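Local coordinates for tyrosine--tRNA ligase (Aeropyrum pernix, PDB 2CYA), which probably attaches tyrosine to its cognate tRNA, first activating the amino acid with ATP and then transferring it to the acceptor end, at residues A[189-194]-A[206-211]. Sequence-based numbering, arbitrary orientation.
Sequences KAHMLA and PVAIHT
H191, on the helix 188-198, reaches the strand 207-211 and joins its imidazole to that of H210. Its CB comes first, resting 3.9 Å from the CB of A208. CG lies beside the backbone N, anti to the carbonyl carbon (chi1 -68°), which brings ND1 to the strand. There H191 ND1 and H210 NE2 form a hydrogen bond of 2.8 Å, moderately straight at 155°. CG and CE1 of H191, on either side of ND1 in the ring, both lie 3.8 Å from H210 NE2. The imidazoles meet through their borders, each bonded nitrogen close to the plane of the other ring, and the two planes are inclined by only 16°. With the centroids 5.0 Å apart, neither ring lies over the other's face. One helical turn further on, A194 CB touches the ring of P206 through CG at 4.2 Å, adding a small apolar contact at the start of the strand segment.

The contact packs the helix of a beta-alpha-beta crossover against the second strand of that unit, in the nucleotide-binding core of a class I synthetase. H191 also neighbours Q169 and Q187, predicted to bind L-tyrosine, so it lies beside residues of the probable tyrosine pocket. A leucine in place of H191 would probably leave H210 NE2 without its mate in this buried setting and remove the polar tie between helix and strand. H210 ND1 bonds to E19 OE2, so that a carboxylate and two imidazoles are joined in a row by hydrogen bonds; the acid would probably polarise the H210 ring and strengthen its bond to H191.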
loop_
_atom_site.group_PDB
_atom_site.type_symbol
_atom_site.label_atom_id
_atom_site.label_comp_id
_atom_site.label_asym_id
_atom_site.label_seq_id
_atom_site.Cartn_x
_atom_site.Cartn_y
_atom_site.Cartn_z
ATOM N N LYS A 189 5.168 18.463 -2.346
ATOM C CA LYS A 189 5.009 17.763 -1.081
ATOM C C LYS A 189 5.481 16.312 -1.161
ATOM O O LYS A 189 6.163 15.828 -0.265
ATOM C CB LYS A 189 3.564 17.856 -0.609
ATOM C CG LYS A 189 3.232 19.201 0.038
ATOM C CD LYS A 189 1.780 19.237 0.503
ATOM C CE LYS A 189 1.483 20.497 1.314
ATOM N NZ LYS A 189 0.044 20.568 1.709
ATOM N N ALA A 190 5.154 15.615 -2.242
ATOM C CA ALA A 190 5.597 14.230 -2.372
ATOM C C ALA A 190 7.122 14.207 -2.447
ATOM O O ALA A 190 7.770 13.338 -1.860
ATOM C CB ALA A 190 5.008 13.601 -3.621
ATOM N N HIS A 191 7.696 15.169 -3.166
ATOM C CA HIS A 191 9.148 15.220 -3.306
ATOM C C HIS A 191 9.872 15.500 -1.993
ATOM O O HIS A 191 10.957 14.962 -1.762
ATOM C CB HIS A 191 9.540 16.247 -4.373
ATOM C CG HIS A 191 9.146 15.841 -5.758
ATOM N ND1 HIS A 191 9.220 16.696 -6.837
ATOM C CD2 HIS A 191 8.655 14.671 -6.237
ATOM C CE1 HIS A 191 8.791 16.071 -7.919
ATOM N NE2 HIS A 191 8.442 14.840 -7.583
ATOM N N MET A 192 9.283 16.332 -1.136
ATOM C CA MET A 192 9.903 16.618 0.156
ATOM C C MET A 192 9.879 15.366 1.025
ATOM O O MET A 192 10.814 15.096 1.759
ATOM C CB MET A 192 9.182 17.768 0.884
ATOM C CG MET A 192 9.325 19.119 0.165
ATOM S SD MET A 192 11.069 19.486 -0.240
ATOM C CE MET A 192 11.593 20.193 1.340
ATOM N N LEU A 193 8.795 14.605 0.943
ATOM C CA LEU A 193 8.694 13.372 1.711
ATOM C C LEU A 193 9.778 12.415 1.224
ATOM O O LEU A 193 10.399 11.700 2.021
ATOM C CB LEU A 193 7.319 12.732 1.485
ATOM C CG LEU A 193 7.129 11.354 2.126
ATOM C CD1 LEU A 193 7.386 11.451 3.636
ATOM C CD2 LEU A 193 5.729 10.849 1.828
ATOM N N ALA A 194 10.008 12.379 -0.089
ATOM C CA ALA A 194 11.034 11.464 -0.623
ATOM C C ALA A 194 12.403 11.862 -0.076
ATOM O O ALA A 194 13.192 11.013 0.352
ATOM C CB ALA A 194 11.059 11.517 -2.153
ATOM N N PRO A 206 16.832 12.516 -3.782
ATOM C CA PRO A 206 16.696 13.195 -5.066
ATOM C C PRO A 206 16.641 14.702 -5.043
ATOM O O PRO A 206 16.047 15.307 -4.139
ATOM C CB PRO A 206 15.387 12.623 -5.613
ATOM C CG PRO A 206 14.537 12.581 -4.339
ATOM C CD PRO A 206 15.526 12.000 -3.316
ATOM N N VAL A 207 17.244 15.301 -6.067
ATOM C CA VAL A 207 17.182 16.745 -6.251
ATOM C C VAL A 207 15.791 16.959 -6.882
ATOM O O VAL A 207 15.481 16.346 -7.903
ATOM C CB VAL A 207 18.239 17.227 -7.267
ATOM C CG1 VAL A 207 17.876 18.627 -7.752
ATOM C CG2 VAL A 207 19.650 17.204 -6.629
ATOM N N ALA A 208 14.961 17.804 -6.271
ATOM C CA ALA A 208 13.625 18.094 -6.775
ATOM C C ALA A 208 13.594 19.341 -7.669
ATOM O O ALA A 208 13.931 20.439 -7.210
ATOM C CB ALA A 208 12.645 18.285 -5.588
ATOM N N ILE A 209 13.163 19.180 -8.922
ATOM C CA ILE A 209 13.081 20.310 -9.868
ATOM C C ILE A 209 11.630 20.557 -10.243
ATOM O O ILE A 209 10.995 19.739 -10.922
ATOM C CB ILE A 209 13.906 20.046 -11.163
ATOM C CG1 ILE A 209 15.391 19.917 -10.821
ATOM C CG2 ILE A 209 13.693 21.191 -12.166
ATOM C CD1 ILE A 209 16.237 19.381 -11.932
ATOM N N HIS A 210 11.113 21.703 -9.817
ATOM C CA HIS A 210 9.723 22.046 -10.049
ATOM C C HIS A 210 9.451 23.117 -11.103
ATOM O O HIS A 210 10.019 24.217 -11.062
ATOM C CB HIS A 210 9.099 22.446 -8.707
ATOM C CG HIS A 210 9.232 21.382 -7.660
ATOM N ND1 HIS A 210 9.537 21.655 -6.346
ATOM C CD2 HIS A 210 9.147 20.030 -7.752
ATOM C CE1 HIS A 210 9.637 20.521 -5.673
ATOM N NE2 HIS A 210 9.403 19.519 -6.504
ATOM N N THR A 211 8.560 22.766 -12.030
ATOM C CA THR A 211 8.134 23.637 -13.107
ATOM C C THR A 211 6.851 24.375 -12.705
ATOM O O THR A 211 6.086 23.903 -11.859
ATOM C CB THR A 211 7.863 22.826 -14.385
ATOM O OG1 THR A 211 6.936 21.773 -14.100
ATOM C CG2 THR A 211 9.158 22.227 -14.901
#